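Local coordinates for protein Bm4233, isoform b (Brugia malayi, PDB 6ANY) that probably binds sterols and related lipids as a secreted venom allergen-like member of the CAP superfamily, and is a vaccine candidate for lymphatic filariasis, at residues T136-G149 with I163-I177. Sequence-based numbering, arbitrary orientation.
Sequences TQMAWGKTHKIGCG and ICHYSPAGNMLKELI. With NAG (2-acetamido-2-deoxy-beta-D-glucopyranose), chain C; NAG (2-acetamido-2-deoxy-beta-D-glucopyranose), chain B.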
loop_
_atom_site.group_PDB
_atom_site.type_symbol
_atom_site.label_atom_id
_atom_site.label_comp_id
_atom_site.label_asym_id
_atom_site.label_seq_id
_atom_site.Cartn_x
_atom_site.Cartn_y
_atom_site.Cartn_z
ATOM N N THR A 136 5.578 5.200 -0.442
ATOM C CA THR A 136 4.991 6.282 0.335
ATOM C C THR A 136 3.479 6.149 0.418
ATOM O O THR A 136 2.923 6.316 1.501
ATOM C CB THR A 136 5.460 7.648 -0.122
ATOM O OG1 THR A 136 5.218 7.842 -1.515
ATOM C CG2 THR A 136 6.979 7.886 0.223
ATOM N N GLN A 137 2.843 5.668 -0.656
ATOM C CA GLN A 137 1.413 5.404 -0.647
ATOM C C GLN A 137 1.102 4.267 0.311
ATOM O O GLN A 137 0.123 4.332 1.032
ATOM C CB GLN A 137 0.931 5.120 -2.051
ATOM C CG GLN A 137 -0.507 4.739 -2.201
ATOM C CD GLN A 137 -1.444 5.826 -1.749
ATOM O OE1 GLN A 137 -1.876 6.674 -2.567
ATOM N NE2 GLN A 137 -1.825 5.786 -0.476
ATOM N N MET A 138 1.917 3.204 0.310
ATOM C CA MET A 138 1.673 2.081 1.224
ATOM C C MET A 138 1.877 2.545 2.656
ATOM O O MET A 138 1.307 1.978 3.574
ATOM C CB MET A 138 2.651 0.885 0.991
ATOM C CG MET A 138 2.472 0.117 -0.291
ATOM S SD MET A 138 3.568 -1.259 -0.444
ATOM C CE MET A 138 2.989 -2.419 0.826
ATOM N N ALA A 139 2.787 3.506 2.852
ATOM C CA ALA A 139 3.065 4.034 4.190
ATOM C C ALA A 139 2.248 5.258 4.633
ATOM O O ALA A 139 2.502 5.777 5.686
ATOM C CB ALA A 139 4.526 4.324 4.289
ATOM N N TRP A 140 1.298 5.724 3.830
ATOM C CA TRP A 140 0.703 7.042 4.022
ATOM C C TRP A 140 -0.256 6.960 5.206
ATOM O O TRP A 140 -1.226 6.231 5.182
ATOM C CB TRP A 140 -0.025 7.459 2.772
ATOM C CG TRP A 140 -0.356 8.864 2.706
ATOM C CD1 TRP A 140 -1.562 9.426 2.924
ATOM C CD2 TRP A 140 0.529 9.907 2.300
ATOM N NE1 TRP A 140 -1.484 10.803 2.714
ATOM C CE2 TRP A 140 -0.197 11.117 2.338
ATOM C CE3 TRP A 140 1.889 9.941 1.975
ATOM C CZ2 TRP A 140 0.406 12.376 2.088
ATOM C CZ3 TRP A 140 2.476 11.153 1.657
ATOM C CH2 TRP A 140 1.724 12.377 1.716
ATOM N N GLY A 141 0.084 7.663 6.274
ATOM C CA GLY A 141 -0.701 7.597 7.514
ATOM C C GLY A 141 -2.150 7.897 7.376
ATOM O O GLY A 141 -2.986 7.205 7.935
ATOM N N LYS A 142 -2.458 8.905 6.592
ATOM C CA LYS A 142 -3.858 9.219 6.321
ATOM C C LYS A 142 -4.690 8.206 5.466
ATOM O O LYS A 142 -5.929 8.208 5.575
ATOM C CB LYS A 142 -4.018 10.631 5.768
ATOM C CG LYS A 142 -3.834 11.723 6.824
ATOM C CD LYS A 142 -3.761 13.089 6.093
ATOM C CE LYS A 142 -3.072 14.190 6.929
ATOM N NZ LYS A 142 -4.144 14.779 7.771
ATOM N N THR A 143 -4.049 7.380 4.659
ATOM C CA THR A 143 -4.761 6.393 3.845
ATOM C C THR A 143 -5.305 5.328 4.791
ATOM O O THR A 143 -4.590 4.929 5.700
ATOM C CB THR A 143 -3.797 5.746 2.816
ATOM O OG1 THR A 143 -3.314 6.767 1.915
ATOM C CG2 THR A 143 -4.491 4.659 2.043
ATOM N N HIS A 144 -6.549 4.898 4.595
ATOM C CA HIS A 144 -7.139 3.839 5.412
ATOM C C HIS A 144 -7.925 2.800 4.661
ATOM O O HIS A 144 -8.420 1.871 5.277
ATOM C CB HIS A 144 -7.994 4.396 6.585
ATOM C CG HIS A 144 -9.222 5.140 6.188
ATOM N ND1 HIS A 144 -9.210 6.481 5.825
ATOM C CD2 HIS A 144 -10.529 4.774 6.247
ATOM C CE1 HIS A 144 -10.459 6.883 5.637
ATOM N NE2 HIS A 144 -11.272 5.869 5.887
ATOM N N LYS A 145 -7.969 2.906 3.340
ATOM C CA LYS A 145 -8.728 1.982 2.491
ATOM C C LYS A 145 -7.862 1.434 1.382
ATOM O O LYS A 145 -7.111 2.163 0.761
ATOM C CB LYS A 145 -9.939 2.688 1.862
ATOM C CG LYS A 145 -10.885 3.235 2.919
ATOM C CD LYS A 145 -12.213 3.714 2.374
ATOM C CE LYS A 145 -12.182 5.214 2.069
ATOM N NZ LYS A 145 -13.562 5.754 1.724
ATOM N N ILE A 146 -7.982 0.158 1.103
ATOM C CA ILE A 146 -7.157 -0.470 0.056
ATOM C C ILE A 146 -8.017 -1.481 -0.672
ATOM O O ILE A 146 -8.810 -2.147 -0.061
ATOM C CB ILE A 146 -5.883 -1.108 0.613
ATOM C CG1 ILE A 146 -5.030 -1.617 -0.554
ATOM C CG2 ILE A 146 -6.191 -2.237 1.610
ATOM C CD1 ILE A 146 -3.653 -2.090 -0.134
ATOM N N GLY A 147 -7.831 -1.575 -1.972
ATOM C CA GLY A 147 -8.471 -2.588 -2.751
ATOM C C GLY A 147 -7.611 -2.855 -3.964
ATOM O O GLY A 147 -7.008 -1.930 -4.541
ATOM N N CYS A 148 -7.564 -4.124 -4.342
ATOM C CA CYS A 148 -6.611 -4.574 -5.357
ATOM C C CYS A 148 -7.229 -5.538 -6.330
ATOM O O CYS A 148 -8.209 -6.239 -6.031
ATOM C CB CYS A 148 -5.383 -5.247 -4.762
ATOM S SG CYS A 148 -4.510 -4.322 -3.466
ATOM N N GLY A 149 -6.670 -5.525 -7.525
ATOM C CA GLY A 149 -7.188 -6.352 -8.625
ATOM C C GLY A 149 -6.029 -7.075 -9.272
ATOM O O GLY A 149 -4.945 -6.533 -9.355
ATOM N N ILE A 163 -2.861 -4.604 -9.400
ATOM C CA ILE A 163 -3.185 -3.191 -9.258
ATOM C C ILE A 163 -3.833 -2.965 -7.883
ATOM O O ILE A 163 -4.755 -3.638 -7.508
ATOM C CB ILE A 163 -4.187 -2.714 -10.342
ATOM C CG1 ILE A 163 -3.747 -3.148 -11.767
ATOM C CG2 ILE A 163 -4.418 -1.225 -10.211
ATOM C CD1 ILE A 163 -2.501 -2.550 -12.296
ATOM N N CYS A 164 -3.313 -2.014 -7.135
ATOM C CA CYS A 164 -3.895 -1.657 -5.842
ATOM C C CYS A 164 -4.287 -0.198 -5.885
ATOM O O CYS A 164 -3.497 0.647 -6.364
ATOM C CB CYS A 164 -2.955 -1.977 -4.691
ATOM S SG CYS A 164 -2.794 -3.698 -4.212
ATOM N N HIS A 165 -5.495 0.069 -5.400
ATOM C CA HIS A 165 -6.055 1.413 -5.175
ATOM C C HIS A 165 -6.192 1.764 -3.702
ATOM O O HIS A 165 -6.576 0.934 -2.876
ATOM C CB HIS A 165 -7.411 1.533 -5.834
ATOM C CG HIS A 165 -7.329 1.662 -7.320
ATOM N ND1 HIS A 165 -8.439 1.691 -8.130
ATOM C CD2 HIS A 165 -6.265 1.809 -8.138
ATOM C CE1 HIS A 165 -8.068 1.863 -9.379
ATOM N NE2 HIS A 165 -6.753 1.961 -9.408
ATOM N N TYR A 166 -5.887 3.016 -3.384
ATOM C CA TYR A 166 -5.813 3.478 -1.982
ATOM C C TYR A 166 -6.634 4.708 -1.801
ATOM O O TYR A 166 -6.627 5.582 -2.662
ATOM C CB TYR A 166 -4.377 3.804 -1.594
ATOM C CG TYR A 166 -3.354 2.706 -1.919
ATOM C CD1 TYR A 166 -2.944 2.475 -3.210
ATOM C CD2 TYR A 166 -2.823 1.912 -0.915
ATOM C CE1 TYR A 166 -2.021 1.477 -3.498
ATOM C CE2 TYR A 166 -1.947 0.926 -1.184
ATOM C CZ TYR A 166 -1.531 0.704 -2.470
ATOM O OH TYR A 166 -0.606 -0.302 -2.620
ATOM N N SER A 167 -7.332 4.808 -0.675
ATOM C CA SER A 167 -8.140 5.988 -0.381
ATOM C C SER A 167 -8.156 6.292 1.113
ATOM O O SER A 167 -8.339 5.392 1.934
ATOM C CB SER A 167 -9.569 5.801 -0.896
ATOM O OG SER A 167 -10.386 6.904 -0.544
ATOM N N PRO A 168 -7.964 7.560 1.467
ATOM C CA PRO A 168 -7.747 8.621 0.485
ATOM C C PRO A 168 -6.358 8.512 -0.121
ATOM O O PRO A 168 -5.474 7.867 0.442
ATOM C CB PRO A 168 -7.858 9.896 1.323
ATOM C CG PRO A 168 -7.436 9.478 2.688
ATOM C CD PRO A 168 -7.923 8.066 2.850
ATOM N N ALA A 169 -6.183 9.148 -1.269
ATOM C CA ALA A 169 -4.940 9.123 -1.981
ATOM C C ALA A 169 -3.845 9.766 -1.192
ATOM O O ALA A 169 -4.055 10.721 -0.559
ATOM C CB ALA A 169 -5.067 9.736 -3.344
ATOM N N GLY A 170 -2.700 9.127 -1.204
ATOM C CA GLY A 170 -1.517 9.549 -0.525
ATOM C C GLY A 170 -0.684 10.447 -1.447
ATOM O O GLY A 170 -1.131 10.870 -2.507
ATOM N N ASN A 171 0.532 10.736 -1.026
ATOM C CA ASN A 171 1.539 11.438 -1.825
ATOM C C ASN A 171 1.226 12.908 -2.216
ATOM O O ASN A 171 1.654 13.400 -3.258
ATOM C CB ASN A 171 1.918 10.615 -3.078
ATOM C CG ASN A 171 2.394 9.223 -2.741
ATOM O OD1 ASN A 171 2.845 8.935 -1.591
ATOM N ND2 ASN A 171 2.274 8.327 -3.730
ATOM N N MET A 172 0.532 13.615 -1.358
ATOM C CA MET A 172 0.332 15.034 -1.538
ATOM C C MET A 172 1.680 15.713 -1.171
ATOM O O MET A 172 2.240 15.465 -0.062
ATOM C CB MET A 172 -0.805 15.549 -0.653
ATOM C CG MET A 172 -2.189 15.671 -1.318
ATOM S SD MET A 172 -2.392 17.078 -2.479
ATOM C CE MET A 172 -1.205 18.336 -1.935
ATOM N N LEU A 173 2.213 16.530 -2.090
ATOM C CA LEU A 173 3.502 17.147 -1.865
ATOM C C LEU A 173 3.420 18.151 -0.742
ATOM O O LEU A 173 2.388 18.840 -0.541
ATOM C CB LEU A 173 4.075 17.827 -3.135
ATOM C CG LEU A 173 4.469 16.865 -4.287
ATOM C CD1 LEU A 173 4.793 17.564 -5.626
ATOM C CD2 LEU A 173 5.622 15.987 -3.860
ATOM N N LYS A 174 4.479 18.159 0.042
ATOM C CA LYS A 174 4.656 19.090 1.153
ATOM C C LYS A 174 3.848 18.702 2.367
ATOM O O LYS A 174 3.821 19.439 3.332
ATOM C CB LYS A 174 4.395 20.568 0.758
ATOM C CG LYS A 174 5.263 21.016 -0.397
ATOM C CD LYS A 174 5.213 22.537 -0.569
ATOM C CE LYS A 174 4.839 23.028 -1.960
ATOM N NZ LYS A 174 3.818 24.122 -1.865
ATOM N N GLU A 175 3.223 17.525 2.339
ATOM C CA GLU A 175 2.637 16.934 3.533
ATOM C C GLU A 175 3.552 15.848 4.025
ATOM O O GLU A 175 4.350 15.275 3.246
ATOM C CB GLU A 175 1.307 16.323 3.216
ATOM C CG GLU A 175 0.216 17.302 2.893
ATOM C CD GLU A 175 -1.119 16.611 2.720
ATOM O OE1 GLU A 175 -1.267 15.411 3.146
ATOM O OE2 GLU A 175 -2.054 17.277 2.211
ATOM N N LEU A 176 3.442 15.537 5.306
ATOM C CA LEU A 176 4.236 14.447 5.890
ATOM C C LEU A 176 3.661 13.108 5.441
ATOM O O LEU A 176 2.449 12.972 5.350
ATOM C CB LEU A 176 4.213 14.499 7.432
ATOM C CG LEU A 176 4.683 15.827 8.074
ATOM C CD1 LEU A 176 4.549 15.696 9.591
ATOM C CD2 LEU A 176 6.107 16.243 7.667
ATOM N N ILE A 177 4.505 12.119 5.300
ATOM C CA ILE A 177 4.083 10.775 4.914
ATOM C C ILE A 177 3.249 10.164 6.059
ATOM O O ILE A 177 2.149 9.614 5.854
ATOM C CB ILE A 177 5.305 9.905 4.608
ATOM C CG1 ILE A 177 6.058 10.510 3.396
ATOM C CG2 ILE A 177 4.875 8.435 4.353
ATOM C CD1 ILE A 177 7.500 10.133 3.352
HETATM C C1 NAG C . 7.719 20.594 3.983
HETATM C C2 NAG C . 6.721 21.300 4.879
HETATM C C3 NAG C . 6.285 22.604 4.212
HETATM C C4 NAG C . 7.497 23.417 3.737
HETATM C C5 NAG C . 8.450 22.534 2.923
HETATM C C6 NAG C . 9.730 23.238 2.487
HETATM C C7 NAG C . 5.305 20.016 6.388
HETATM C C8 NAG C . 4.021 19.264 6.541
HETATM N N2 NAG C . 5.611 20.401 5.153
HETATM O O3 NAG C . 5.521 23.387 5.132
HETATM O O4 NAG C . 7.044 24.534 2.948
HETATM O O5 NAG C . 8.834 21.409 3.700
HETATM O O6 NAG C . 10.287 23.940 3.601
HETATM O O7 NAG C . 6.021 20.258 7.340
HETATM C C1 NAG B . 7.653 25.777 3.357
HETATM C C2 NAG B . 7.723 26.712 2.154
HETATM C C3 NAG B . 8.398 28.025 2.524
HETATM C C4 NAG B . 7.628 28.640 3.690
HETATM C C5 NAG B . 7.626 27.613 4.824
HETATM C C6 NAG B . 6.977 28.148 6.092
HETATM C C7 NAG B . 7.898 26.073 -0.165
HETATM C C8 NAG B . 8.891 26.224 -1.279
HETATM N N2 NAG B . 8.416 26.077 1.054
HETATM O O3 NAG B . 8.454 28.883 1.375
HETATM O O4 NAG B . 8.249 29.848 4.144
HETATM O O5 NAG B . 6.949 26.428 4.407
HETATM O O6 NAG B . 6.722 27.056 6.976
HETATM O O7 NAG B . 6.697 25.959 -0.363
HETATM O O HOH W 1 -3.456 13.220 2.525
HETATM O O HOH W 2 -0.205 10.881 6.151
#
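The indole of Trp-140 is sandwiched between two backbone runs of 163-177. Over one face Gly-170 CA sits 3.3 Å from the centroid of the five-membered ring, 1° off its normal, a CH-pi contact, with Asn-171 N above the same face; the carbonyls of Leu-176 and Ile-177 lie over the opposite one. Trp-140 CG is anti to the backbone N (chi1 -165°), which carries the ring out between these runs, and at its edge NE1 reaches Glu-175 OE1 through a water.

Beside it, Gln-137 bends at its second torsion and lays its amide nearly parallel to the Tyr-166 ring, the planes 7° apart, with CG over the ring face. The amide is held from both ends: Gln-137 OE1 accepts Gly-170 N at 2.9 Å, while NE2 donates in its own plane to Thr-143 OG1. Thr-143 OG1 in turn donates a hydrogen bond to the O atom (2.8 Å) of Pro-168, which follows a cis peptide bond from Ser-167. Thr-136 OG1 donates to Asn-171 OD1 (2.6 Å) from above the carbonyl plane, and Asn-171 ND2 returns to Leu-133 O, tying the loop to helix 133-138.

Toward Gly-149 and Ile-163 the contact becomes antiparallel sheet, where the bond from His-165 N to Gly-147 O (2.7 Å) is nearly straight. The Cys-148–Cys-164 disulfide bridges a non-hydrogen-bonded pair, and Ile-146 CD1 packs on Tyr-166 CE2 (3.6 Å) on the same face. On the other face His-165 is positioned by Glu-81 and Ser-58. His-144 and Lys-145, both opposite Ser-167, form a classic beta bulge; the Lys-145 bond is weak. Disulfide-linked central strands between helices 10-28 and 53-63 are consistent with the alpha-beta-alpha sandwich of CAP proteins.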